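Local coordinates for protein thioesterase (Pseudomonas aeruginosa, PDB 3QY3) that probably hydrolyses fatty acyl-CoA thioesters, as a member of the hotdog-fold thioesterases that assembles from four copies of its chain, at residues 99-104 with 111-116; 44-49 with 90-95; 74-79 with 136-141; 81-86 with 130-135. All blocks are in the same frame, centred on the assembly; numbering follows the deposited sequence.

Interactions 1, 3 and 4 lie on one antiparallel sheet round helix 51-66, the hotdog arrangement; interaction 2 joins two loops at an end of the subunit, its centre about 22 Å from those of interactions 1 and 4 and about 34 Å from that of interaction 3. Interactions 3 and 4 share strands 76-87 and 128-138, 4 nested inside 3; interaction 1, pairing strands 96-106 and 110-119, is nested inside both, its centre about 9 Å from that of interaction 4. Strand 110-119 neighbours 128-138. Interaction 2 closes before interaction 1 opens, and its segments alternate with those of 3 and 4. Interactions 2 and 4 touch the second subunit, into which the sheet runs on through 81-86.

Interaction 1 of 4, residues 99-104 with 111-116; sequences VELYAG and LVLEHR
Glu100 and Arg116 face each other as an antiparallel hydrogen-bonded pair, and their side chains run out side by side. Following Glu100 outward, CB lies 3.7 Å from Arg116 O. The chain then stays extended beyond CG (chi2 175°). In one of the two conformers of Arg116, NH1 lies 3.2 Å from Glu100 OE1, a salt bridge. OE1 then sits at the edge of the guanidinium, in its plane, although the carboxylate is turned 37° against it. The same oxygen accepts a bond of 2.8 Å from Tyr102 OH, which comes from above the carboxylate plane, and a weak one from His118 NE2. In that conformer one acidic oxygen ties together both strands.

Further along, Tyr102 N reaches Glu114 O at 2.7 Å, and Glu114 N answers to Tyr102 O. Gly104 N to Val112 O is more bent, at 135°. On the other face Leu101 CD2 meets His115 CB at 4.0 Å, and Leu101 CD1 approaches Leu113 CD1 at 4.3 Å. His115 lies under helix 51-66, touching Leu56, and its NE2 is hydrogen-bonded to His85 ND1. This is a twisted antiparallel beta hairpin with one polar face and one face packed on the central helix of the hotdog fold.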
loop_
_atom_site.group_PDB
_atom_site.type_symbol
_atom_site.label_atom_id
_atom_site.label_comp_id
_atom_site.label_asym_id
_atom_site.label_seq_id
_atom_site.Cartn_x
_atom_site.Cartn_y
_atom_site.Cartn_z
ATOM N N VAL A 99 4.259 -12.356 -14.476
ATOM C CA VAL A 99 5.264 -12.908 -13.600
ATOM C C VAL A 99 5.446 -14.395 -13.938
ATOM O O VAL A 99 4.510 -15.215 -13.819
ATOM C CB VAL A 99 4.847 -12.863 -12.116
ATOM C CG1 VAL A 99 5.976 -13.493 -11.247
ATOM C CG2 VAL A 99 4.626 -11.375 -11.645
ATOM N N GLU A 100 6.622 -14.762 -14.396
ATOM C CA GLU A 100 6.995 -16.158 -14.587
ATOM C C GLU A 100 7.845 -16.644 -13.421
ATOM O O GLU A 100 8.864 -16.006 -13.088
ATOM C CB GLU A 100 7.817 -16.329 -15.872
ATOM C CG GLU A 100 7.053 -15.913 -17.124
ATOM C CD GLU A 100 7.887 -15.966 -18.401
ATOM O OE1 GLU A 100 9.108 -15.817 -18.367
ATOM O OE2 GLU A 100 7.289 -16.125 -19.447
ATOM N N LEU A 101 7.389 -17.738 -12.798
ATOM C CA LEU A 101 8.101 -18.425 -11.743
ATOM C C LEU A 101 8.720 -19.736 -12.250
ATOM O O LEU A 101 8.032 -20.609 -12.812
ATOM C CB LEU A 101 7.172 -18.710 -10.592
ATOM C CG LEU A 101 6.460 -17.533 -9.892
ATOM C CD1 LEU A 101 5.500 -18.073 -8.790
ATOM C CD2 LEU A 101 7.494 -16.525 -9.367
ATOM N N TYR A 102 10.018 -19.856 -11.990
ATOM C CA TYR A 102 10.840 -21.013 -12.395
ATOM C C TYR A 102 11.402 -21.732 -11.183
ATOM O O TYR A 102 11.753 -21.130 -10.191
ATOM C CB TYR A 102 12.011 -20.565 -13.297
ATOM C CG TYR A 102 11.545 -19.997 -14.620
ATOM C CD1 TYR A 102 11.337 -20.823 -15.717
ATOM C CD2 TYR A 102 11.331 -18.627 -14.776
ATOM C CE1 TYR A 102 10.943 -20.300 -16.942
ATOM C CE2 TYR A 102 10.905 -18.111 -16.002
ATOM C CZ TYR A 102 10.699 -18.938 -17.053
ATOM O OH TYR A 102 10.286 -18.399 -18.256
ATOM N N ALA A 103 11.578 -23.043 -11.313
ATOM C CA ALA A 103 12.138 -23.863 -10.257
ATOM C C ALA A 103 13.616 -23.595 -10.242
ATOM O O ALA A 103 14.308 -23.934 -11.233
ATOM C CB ALA A 103 11.902 -25.390 -10.563
ATOM N N GLY A 104 14.096 -23.068 -9.121
ATOM C CA GLY A 104 15.515 -23.008 -8.814
ATOM C C GLY A 104 15.845 -24.211 -7.934
ATOM O O GLY A 104 15.173 -25.236 -7.971
ATOM N N LEU A 111 13.340 -23.924 -1.161
ATOM C CA LEU A 111 13.244 -23.881 -2.584
ATOM C C LEU A 111 13.548 -22.471 -2.995
ATOM O O LEU A 111 12.958 -21.536 -2.419
ATOM C CB LEU A 111 11.803 -24.218 -3.047
ATOM C CG LEU A 111 11.449 -23.957 -4.536
ATOM C CD1 LEU A 111 12.237 -24.892 -5.486
ATOM C CD2 LEU A 111 9.904 -24.159 -4.810
ATOM N N VAL A 112 14.371 -22.340 -4.019
ATOM C CA VAL A 112 14.594 -21.081 -4.685
ATOM C C VAL A 112 13.637 -20.985 -5.856
ATOM O O VAL A 112 13.585 -21.890 -6.727
ATOM C CB VAL A 112 16.067 -20.903 -5.085
ATOM C CG1 VAL A 112 16.239 -19.530 -5.836
ATOM C CG2 VAL A 112 16.967 -20.986 -3.841
ATOM N N LEU A 113 12.788 -19.962 -5.824
ATOM C CA LEU A 113 11.920 -19.676 -6.938
ATOM C C LEU A 113 12.495 -18.516 -7.697
ATOM O O LEU A 113 12.600 -17.397 -7.156
ATOM C CB LEU A 113 10.517 -19.283 -6.471
ATOM C CG LEU A 113 9.480 -20.220 -6.024
ATOM C CD1 LEU A 113 8.162 -19.367 -5.621
ATOM C CD2 LEU A 113 9.228 -21.276 -7.170
ATOM N N GLU A 114 12.846 -18.762 -8.941
ATOM C CA GLU A 114 13.448 -17.755 -9.775
ATOM C C GLU A 114 12.326 -17.079 -10.523
ATOM O O GLU A 114 11.346 -17.741 -10.914
ATOM C CB GLU A 114 14.444 -18.414 -10.704
ATOM C CG GLU A 114 15.455 -19.156 -9.918
ATOM C CD GLU A 114 16.806 -18.694 -10.116
ATOM O OE1 GLU A 114 17.017 -17.469 -10.015
ATOM O OE2 GLU A 114 17.645 -19.583 -10.408
ATOM N N HIS A 115 12.442 -15.771 -10.758
ATOM C CA HIS A 115 11.406 -15.061 -11.428
ATOM C C HIS A 115 11.905 -14.171 -12.571
ATOM O O HIS A 115 13.063 -13.689 -12.560
ATOM C CB HIS A 115 10.542 -14.233 -10.420
ATOM C CG HIS A 115 11.261 -13.076 -9.778
ATOM N ND1 HIS A 115 11.748 -13.130 -8.494
ATOM C CD2 HIS A 115 11.545 -11.826 -10.234
ATOM C CE1 HIS A 115 12.275 -11.956 -8.183
ATOM N NE2 HIS A 115 12.210 -11.162 -9.244
ATOM N N ARG A 116 11.013 -13.983 -13.542
ATOM C CA ARG A 116 11.201 -13.001 -14.583
ATOM C C ARG A 116 9.880 -12.284 -14.783
ATOM O O ARG A 116 8.796 -12.910 -14.712
ATOM C CB ARG A 116 11.704 -13.652 -15.862
ATOM C CG ARG A 116 13.182 -14.015 -15.713
ATOM C CD ARG A 116 13.723 -14.851 -16.854
ATOM N NE ARG A 116 14.004 -14.046 -18.024
ATOM C CZ ARG A 116 13.143 -13.889 -19.011
ATOM N NH1 ARG A 116 11.957 -14.480 -18.927
ATOM N NH2 ARG A 116 13.467 -13.150 -20.068
#

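Interaction 2 of 4, residues 44-49 with 90-95; sequences YGHVNN and PVVHPA
Val47 and Val91 make the close-packed half of this contact. The backbone N-H of Val47 donates to Val91 O at 2.9 Å and 168°, the direct hydrogen bond between the two loops. Beside it a water makes a second link, donating to Val47 O at 2.8 Å and accepting only weakly from Val91 N. The valine side chains lie side by side and point the same way, with Val47 CG2 3.9 Å from Val91 CG1. CG1 of Val91 stands opposite its own backbone N (chi1 173°), which turns that methyl to Val47. Both valines are buried: Val36 touches each of them, and Tyr52 and Tyr55 of helix 51-66 close on Val47.

The other half is looser and reaches the surface. Here His46 is met by two exposed residues, Pro90 over a face and Val92 at the edge. Pro90 CB is displaced toward the rim of the imidazole, in a CH-pi contact 4.1 Å from the ring centroid. Val92 CG2 lies in the ring plane, 3.6 Å from His46 CD2. The opposite face of the ring carries Tyr44 O, so the imidazole is held between its own loop and the proline.

Residues of both loops also reach other chains: His93 NE2 bonds Glu58 OE2 of the third subunit, and the ring of Tyr44 meets Trp38 of the fourth. The contact thus ties the loop leading into the central helix 51-66 of the hotdog fold to the loop before strand 96-106, at subunit interfaces of the four-chain assembly.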
loop_
_atom_site.group_PDB
_atom_site.type_symbol
_atom_site.label_atom_id
_atom_site.label_comp_id
_atom_site.label_asym_id
_atom_site.label_seq_id
_atom_site.Cartn_x
_atom_site.Cartn_y
_atom_site.Cartn_z
ATOM N N TYR A 44 7.287 9.460 -9.350
ATOM C CA TYR A 44 8.045 9.341 -10.600
ATOM C C TYR A 44 7.141 9.022 -11.769
ATOM O O TYR A 44 7.582 9.101 -12.903
ATOM C CB TYR A 44 9.086 8.214 -10.591
ATOM C CG TYR A 44 10.227 8.345 -9.683
ATOM C CD1 TYR A 44 10.962 9.540 -9.598
ATOM C CD2 TYR A 44 10.622 7.260 -8.883
ATOM C CE1 TYR A 44 12.076 9.606 -8.706
ATOM C CE2 TYR A 44 11.710 7.340 -8.021
ATOM C CZ TYR A 44 12.410 8.499 -7.931
ATOM O OH TYR A 44 13.473 8.515 -7.046
ATOM N N GLY A 45 5.900 8.628 -11.522
ATOM C CA GLY A 45 5.016 8.286 -12.583
ATOM C C GLY A 45 5.292 6.947 -13.233
ATOM O O GLY A 45 4.933 6.714 -14.415
ATOM N N HIS A 46 5.895 6.039 -12.480
ATOM C CA HIS A 46 5.972 4.651 -12.894
ATOM C C HIS A 46 5.598 3.832 -11.658
ATOM O O HIS A 46 5.523 4.377 -10.540
ATOM C CB HIS A 46 7.408 4.194 -13.285
ATOM C CG HIS A 46 8.226 5.194 -14.024
ATOM N ND1 HIS A 46 9.286 5.848 -13.433
ATOM C CD2 HIS A 46 8.227 5.566 -15.332
ATOM C CE1 HIS A 46 9.847 6.656 -14.332
ATOM N NE2 HIS A 46 9.239 6.481 -15.500
ATOM N N VAL A 47 5.428 2.534 -11.819
ATOM C CA VAL A 47 5.085 1.699 -10.673
ATOM C C VAL A 47 6.185 1.831 -9.602
ATOM O O VAL A 47 7.396 1.783 -9.918
ATOM C CB VAL A 47 4.982 0.209 -11.115
ATOM C CG1 VAL A 47 4.985 -0.801 -9.866
ATOM C CG2 VAL A 47 3.695 -0.028 -12.001
ATOM N N ASN A 48 5.799 2.036 -8.359
ATOM C CA ASN A 48 6.774 2.184 -7.265
ATOM C C ASN A 48 7.585 0.885 -7.090
ATOM O O ASN A 48 6.992 -0.225 -7.114
ATOM C CB ASN A 48 5.995 2.504 -5.967
ATOM C CG ASN A 48 6.920 2.669 -4.782
ATOM O OD1 ASN A 48 7.644 3.664 -4.662
ATOM N ND2 ASN A 48 6.885 1.690 -3.883
ATOM N N ASN A 49 8.896 1.000 -6.813
ATOM C CA ASN A 49 9.749 -0.190 -6.771
ATOM C C ASN A 49 9.318 -1.210 -5.780
ATOM O O ASN A 49 9.474 -2.422 -6.029
ATOM C CB ASN A 49 11.143 0.213 -6.464
ATOM C CG ASN A 49 11.796 0.765 -7.632
ATOM O OD1 ASN A 49 11.278 0.653 -8.764
ATOM N ND2 ASN A 49 12.872 1.477 -7.391
ATOM N N PRO A 90 11.027 0.195 -16.373
ATOM C CA PRO A 90 9.850 0.612 -15.580
ATOM C C PRO A 90 8.572 0.191 -16.222
ATOM O O PRO A 90 8.506 0.037 -17.448
ATOM C CB PRO A 90 9.974 2.156 -15.551
ATOM C CG PRO A 90 10.735 2.485 -16.777
ATOM C CD PRO A 90 11.636 1.328 -17.091
ATOM N N VAL A 91 7.539 0.048 -15.395
ATOM C CA VAL A 91 6.189 -0.231 -15.870
ATOM C C VAL A 91 5.373 1.020 -15.598
ATOM O O VAL A 91 5.489 1.642 -14.541
ATOM C CB VAL A 91 5.585 -1.433 -15.175
ATOM C CG1 VAL A 91 4.070 -1.641 -15.530
ATOM C CG2 VAL A 91 6.392 -2.758 -15.402
ATOM N N VAL A 92 4.529 1.368 -16.560
ATOM C CA VAL A 92 3.652 2.497 -16.455
ATOM C C VAL A 92 2.196 2.068 -16.652
ATOM O O VAL A 92 1.867 1.408 -17.619
ATOM C CB VAL A 92 4.068 3.556 -17.442
ATOM C CG1 VAL A 92 3.090 4.764 -17.493
ATOM C CG2 VAL A 92 5.478 4.091 -17.092
ATOM N N HIS A 93 1.322 2.515 -15.754
ATOM C CA HIS A 93 -0.128 2.268 -15.900
ATOM C C HIS A 93 -0.698 2.896 -17.177
ATOM O O HIS A 93 -0.318 4.012 -17.560
ATOM C CB HIS A 93 -0.832 2.853 -14.668
ATOM C CG HIS A 93 -2.302 2.555 -14.579
ATOM N ND1 HIS A 93 -3.256 3.323 -15.194
ATOM C CD2 HIS A 93 -2.973 1.560 -13.940
ATOM C CE1 HIS A 93 -4.462 2.833 -14.919
ATOM N NE2 HIS A 93 -4.320 1.783 -14.132
ATOM N N PRO A 94 -1.663 2.232 -17.824
ATOM C CA PRO A 94 -2.207 0.922 -17.535
ATOM C C PRO A 94 -1.245 -0.159 -18.093
ATOM O O PRO A 94 -0.669 0.014 -19.166
ATOM C CB PRO A 94 -3.517 0.897 -18.298
ATOM C CG PRO A 94 -3.368 1.898 -19.363
ATOM C CD PRO A 94 -2.402 2.920 -18.915
ATOM N N ALA A 95 -1.183 -1.295 -17.425
ATOM C CA ALA A 95 -0.359 -2.387 -17.872
ATOM C C ALA A 95 -0.760 -3.623 -17.067
ATOM O O ALA A 95 -1.350 -3.516 -15.991
ATOM C CB ALA A 95 1.156 -2.072 -17.622
HETATM O O HOH W 1 8.585 0.870 -12.308
#

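Interaction 3 of 4, residues 74-79 with 136-141; sequences AAEGPV and WVRHAE
Arg138 runs CG out trans to the main-chain nitrogen (chi1 -177°), then bends at chi3 (-82°) so that the guanidinium swings back toward Glu76. Glu76 is extended beyond CG, and its OE2 meets Arg138 NH2 in a salt bridge of 2.9 Å. The two planes are 35° apart, and Glu76 CG lies over one face of the guanidinium, so the arginine is covered by the aliphatic part of its partner as well as paired with its charge. Ala75 CB touches Arg138 NH1 obliquely.

These side chains stand on the ladder of an antiparallel pair, the outer ends of strands 76-87 and 128-138 of the hotdog sheet. Gly77 N to Val137 O and Val137 N to Gly77 O are each 3.1 Å. His139 N also donates to Ala75 O at 3.0 Å. On the face that carries Glu76 and Arg138, Pro78 crosses Trp136 and sets CB over the six-membered ring, a CH-pi contact 3.6 Å from the centroid; Gly77 C lies over the same indole. Thr145 and Pro148 also touch the tryptophan. On the other face Val79 CG2 approaches the His139 ring at its edge, 3.6 Å from CE1, and lies 4.2 Å from Val137 CG2.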
loop_
_atom_site.group_PDB
_atom_site.type_symbol
_atom_site.label_atom_id
_atom_site.label_comp_id
_atom_site.label_asym_id
_atom_site.label_seq_id
_atom_site.Cartn_x
_atom_site.Cartn_y
_atom_site.Cartn_z
ATOM N N ALA A 74 -2.320 -22.403 8.169
ATOM C CA ALA A 74 -1.785 -23.757 8.298
ATOM C C ALA A 74 -0.659 -23.802 9.328
ATOM O O ALA A 74 0.070 -22.835 9.520
ATOM C CB ALA A 74 -1.286 -24.284 6.933
ATOM N N ALA A 75 -0.529 -24.945 9.990
ATOM C CA ALA A 75 0.492 -25.140 11.018
ATOM C C ALA A 75 1.890 -25.121 10.435
ATOM O O ALA A 75 2.840 -24.802 11.131
ATOM C CB ALA A 75 0.255 -26.483 11.753
ATOM N N GLU A 76 2.001 -25.515 9.165
ATOM C CA GLU A 76 3.275 -25.504 8.451
ATOM C C GLU A 76 3.084 -24.855 7.086
ATOM O O GLU A 76 2.070 -25.085 6.403
ATOM C CB GLU A 76 3.823 -26.923 8.199
ATOM C CG GLU A 76 3.432 -27.991 9.152
ATOM C CD GLU A 76 3.686 -29.382 8.586
ATOM O OE1 GLU A 76 4.746 -29.617 7.951
ATOM O OE2 GLU A 76 2.809 -30.252 8.770
ATOM N N GLY A 77 4.081 -24.097 6.651
ATOM C CA GLY A 77 4.073 -23.612 5.269
ATOM C C GLY A 77 5.297 -22.783 4.920
ATOM O O GLY A 77 6.225 -22.649 5.732
ATOM N N PRO A 78 5.299 -22.225 3.703
ATOM C CA PRO A 78 6.488 -21.550 3.189
ATOM C C PRO A 78 6.656 -20.172 3.817
ATOM O O PRO A 78 5.678 -19.433 4.018
ATOM C CB PRO A 78 6.221 -21.458 1.689
ATOM C CG PRO A 78 4.692 -21.416 1.584
ATOM C CD PRO A 78 4.175 -22.233 2.740
ATOM N N VAL A 79 7.902 -19.850 4.144
ATOM C CA VAL A 79 8.267 -18.548 4.650
ATOM C C VAL A 79 9.360 -17.981 3.741
ATOM O O VAL A 79 10.276 -18.709 3.355
ATOM C CB VAL A 79 8.760 -18.655 6.121
ATOM C CG1 VAL A 79 9.216 -17.315 6.625
ATOM C CG2 VAL A 79 7.627 -19.153 6.976
ATOM N N TRP A 136 10.349 -24.052 4.285
ATOM C CA TRP A 136 9.123 -24.551 4.911
ATOM C C TRP A 136 9.436 -24.697 6.390
ATOM O O TRP A 136 10.462 -25.263 6.754
ATOM C CB TRP A 136 8.652 -25.879 4.306
ATOM C CG TRP A 136 7.592 -25.666 3.259
ATOM C CD1 TRP A 136 6.234 -25.915 3.380
ATOM C CD2 TRP A 136 7.786 -25.113 1.954
ATOM N NE1 TRP A 136 5.578 -25.501 2.222
ATOM C CE2 TRP A 136 6.518 -25.043 1.326
ATOM C CE3 TRP A 136 8.923 -24.693 1.228
ATOM C CZ2 TRP A 136 6.359 -24.572 0.008
ATOM C CZ3 TRP A 136 8.743 -24.183 -0.072
ATOM C CH2 TRP A 136 7.480 -24.123 -0.655
ATOM N N VAL A 137 8.541 -24.168 7.207
ATOM C CA VAL A 137 8.688 -24.100 8.638
ATOM C C VAL A 137 7.353 -24.459 9.343
ATOM O O VAL A 137 6.247 -24.146 8.875
ATOM C CB VAL A 137 9.125 -22.691 9.092
ATOM C CG1 VAL A 137 9.450 -22.697 10.577
ATOM C CG2 VAL A 137 10.317 -22.157 8.269
ATOM N N ARG A 138 7.445 -25.152 10.475
ATOM C CA ARG A 138 6.289 -25.248 11.350
ATOM C C ARG A 138 6.287 -23.966 12.180
ATOM O O ARG A 138 7.245 -23.711 12.910
ATOM C CB ARG A 138 6.383 -26.477 12.240
ATOM C CG ARG A 138 5.154 -26.644 13.098
ATOM C CD ARG A 138 5.102 -28.061 13.633
ATOM N NE ARG A 138 4.529 -28.986 12.650
ATOM C CZ ARG A 138 3.246 -29.351 12.609
ATOM N NH1 ARG A 138 2.361 -28.879 13.490
ATOM N NH2 ARG A 138 2.836 -30.206 11.678
ATOM N N HIS A 139 5.224 -23.172 12.085
ATOM C CA HIS A 139 5.276 -21.777 12.540
ATOM C C HIS A 139 5.307 -21.624 14.047
ATOM O O HIS A 139 6.116 -20.851 14.572
ATOM C CB HIS A 139 4.097 -20.988 11.985
ATOM C CG HIS A 139 4.013 -20.994 10.492
ATOM N ND1 HIS A 139 5.083 -20.673 9.682
ATOM C CD2 HIS A 139 2.976 -21.265 9.661
ATOM C CE1 HIS A 139 4.705 -20.745 8.418
ATOM N NE2 HIS A 139 3.433 -21.105 8.377
ATOM N N ALA A 140 4.436 -22.354 14.747
ATOM C CA ALA A 140 4.360 -22.251 16.219
ATOM C C ALA A 140 5.661 -22.706 16.893
ATOM O O ALA A 140 5.904 -22.403 18.060
ATOM C CB ALA A 140 3.175 -23.068 16.752
ATOM N N GLU A 141 6.485 -23.433 16.140
ATOM C CA GLU A 141 7.709 -24.054 16.637
ATOM C C GLU A 141 9.013 -23.412 16.112
ATOM O O GLU A 141 10.080 -23.629 16.685
ATOM C CB GLU A 141 7.640 -25.534 16.257
ATOM C CG GLU A 141 8.900 -26.341 16.404
ATOM C CD GLU A 141 8.613 -27.822 16.268
ATOM O OE1 GLU A 141 8.779 -28.374 15.155
ATOM O OE2 GLU A 141 8.201 -28.435 17.280
#

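Interaction 4 of 4, residues 81-86 with 130-135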
loop_
_atom_site.group_PDB
_atom_site.type_symbol
_atom_site.label_atom_id
_atom_site.label_comp_id
_atom_site.label_asym_id
_atom_site.label_seq_id
_atom_site.Cartn_x
_atom_site.Cartn_y
_atom_site.Cartn_z
ATOM N N LEU A 81 12.652 -16.297 3.049
ATOM C CA LEU A 81 13.914 -16.041 3.717
ATOM C C LEU A 81 14.640 -14.874 3.051
ATOM O O LEU A 81 15.337 -14.117 3.715
ATOM C CB LEU A 81 14.828 -17.280 3.642
ATOM C CG LEU A 81 16.261 -17.185 4.182
ATOM C CD1 LEU A 81 16.275 -16.651 5.606
ATOM C CD2 LEU A 81 16.986 -18.576 4.119
ATOM N N GLN A 82 14.565 -14.818 1.731
ATOM C CA GLN A 82 15.314 -13.831 0.993
ATOM C C GLN A 82 14.634 -13.453 -0.325
ATOM O O GLN A 82 14.080 -14.315 -1.035
ATOM C CB GLN A 82 16.715 -14.351 0.744
ATOM C CG GLN A 82 17.600 -13.316 0.067
ATOM C CD GLN A 82 18.960 -13.880 -0.190
ATOM O OE1 GLN A 82 19.184 -14.433 -1.263
ATOM N NE2 GLN A 82 19.861 -13.765 0.776
ATOM N N SER A 83 14.718 -12.169 -0.661
ATOM C CA SER A 83 14.225 -11.677 -1.930
ATOM C C SER A 83 15.288 -10.912 -2.619
ATOM O O SER A 83 15.885 -10.046 -1.987
ATOM C CB SER A 83 13.058 -10.664 -1.701
ATOM O OG SER A 83 11.885 -11.360 -1.171
ATOM N N LEU A 84 15.483 -11.193 -3.906
ATOM C CA LEU A 84 16.397 -10.451 -4.732
ATOM C C LEU A 84 15.657 -10.044 -5.976
ATOM O O LEU A 84 14.978 -10.845 -6.602
ATOM C CB LEU A 84 17.601 -11.299 -5.127
ATOM C CG LEU A 84 18.502 -10.681 -6.236
ATOM C CD1 LEU A 84 19.327 -9.636 -5.687
ATOM C CD2 LEU A 84 19.414 -11.761 -6.935
ATOM N N HIS A 85 15.757 -8.759 -6.339
ATOM C CA HIS A 85 15.155 -8.308 -7.535
ATOM C C HIS A 85 16.013 -7.270 -8.216
ATOM O O HIS A 85 16.417 -6.297 -7.572
ATOM C CB HIS A 85 13.751 -7.713 -7.286
ATOM C CG HIS A 85 13.028 -7.349 -8.545
ATOM N ND1 HIS A 85 12.359 -8.267 -9.298
ATOM C CD2 HIS A 85 12.793 -6.155 -9.122
ATOM C CE1 HIS A 85 11.852 -7.674 -10.355
ATOM N NE2 HIS A 85 12.061 -6.382 -10.238
ATOM N N THR A 86 16.230 -7.470 -9.508
ATOM C CA THR A 86 16.904 -6.533 -10.366
ATOM C C THR A 86 15.899 -5.824 -11.274
ATOM O O THR A 86 15.122 -6.491 -11.967
ATOM C CB THR A 86 17.951 -7.253 -11.243
ATOM O OG1 THR A 86 18.861 -7.890 -10.369
ATOM C CG2 THR A 86 18.710 -6.267 -12.100
ATOM N N GLY A 130 14.848 -11.943 -10.729
ATOM C CA GLY A 130 15.498 -12.201 -9.479
ATOM C C GLY A 130 15.111 -13.578 -8.928
ATOM O O GLY A 130 14.823 -14.525 -9.675
ATOM N N HIS A 131 15.028 -13.664 -7.612
ATOM C CA HIS A 131 14.609 -14.912 -6.974
ATOM C C HIS A 131 14.037 -14.615 -5.586
ATOM O O HIS A 131 14.242 -13.492 -5.040
ATOM C CB HIS A 131 15.775 -15.926 -6.871
ATOM C CG HIS A 131 16.775 -15.563 -5.830
ATOM N ND1 HIS A 131 18.067 -15.232 -6.142
ATOM C CD2 HIS A 131 16.655 -15.400 -4.479
ATOM C CE1 HIS A 131 18.719 -14.939 -5.034
ATOM N NE2 HIS A 131 17.882 -14.994 -4.016
ATOM N N CYS A 132 13.341 -15.642 -5.052
ATOM C CA CYS A 132 12.791 -15.678 -3.713
ATOM C C CYS A 132 13.166 -17.039 -3.114
ATOM O O CYS A 132 12.744 -18.105 -3.672
ATOM C CB CYS A 132 11.251 -15.504 -3.802
ATOM S SG CYS A 132 10.352 -15.404 -2.282
ATOM N N LYS A 133 13.915 -17.026 -2.023
ATOM C CA LYS A 133 14.239 -18.254 -1.317
ATOM C C LYS A 133 13.181 -18.494 -0.269
ATOM O O LYS A 133 12.969 -17.638 0.567
ATOM C CB LYS A 133 15.600 -18.132 -0.657
ATOM C CG LYS A 133 16.715 -17.760 -1.629
ATOM C CD LYS A 133 18.090 -17.787 -0.933
ATOM C CE LYS A 133 19.239 -17.861 -1.956
ATOM N NZ LYS A 133 20.538 -17.282 -1.464
ATOM N N LEU A 134 12.533 -19.653 -0.331
ATOM C CA LEU A 134 11.515 -20.036 0.595
ATOM C C LEU A 134 12.053 -21.182 1.433
ATOM O O LEU A 134 12.811 -22.029 0.945
ATOM C CB LEU A 134 10.267 -20.532 -0.177
ATOM C CG LEU A 134 9.605 -19.623 -1.233
ATOM C CD1 LEU A 134 8.772 -20.552 -2.150
ATOM C CD2 LEU A 134 8.759 -18.582 -0.507
ATOM N N VAL A 135 11.644 -21.186 2.692
ATOM C CA VAL A 135 11.921 -22.284 3.598
ATOM C C VAL A 135 10.571 -22.739 4.191
ATOM O O VAL A 135 9.725 -21.900 4.541
ATOM C CB VAL A 135 12.956 -21.868 4.698
ATOM C CG1 VAL A 135 14.324 -21.484 4.088
ATOM C CG2 VAL A 135 12.452 -20.693 5.560
#
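Backbone hydrogen bonds carry most of the contact between 81-86 and 130-135. Leu84 and His131 form a reciprocal pair, with Leu84 N to His131 O at 2.8 Å. At the other end Lys133 O takes Leu81 N at 2.8 Å and Gln82 N weakly, a classic beta bulge that sets two residues against one.

The polar side-chain bonds converge on Gln82 OE1. Its first torsion puts CG on the far side of CB from N (chi1 -175°), and with the chain extended Gln82 lies alongside Lys133 and lifts its amide to the imidazole of His131. His131 NE2 donates at 3.1 Å and 162° to Gln82 OE1, in the ring plane and on a lone pair of the oxygen. In one of the two conformers of Lys133, NZ approaches Gln82 OE1 at 3.2 Å from above the carbonyl plane, off the lone pair. The NE2 of Gln82 is bonded to Thr86 OG1 of the second subunit.

A CH-pi contact sets Leu84 CB over one face of the His131 ring, 3.9 Å from its centroid.

Since 81-86 also pairs antiparallel with a strand of the second subunit, this chemistry lies one strand in from the seam of a sheet spanning two chains. The His131 bond, with the Lys133 one where that conformer is occupied, probably helps fix the amide's rotation, with NE2 turned to Thr86 OG1 of the second subunit.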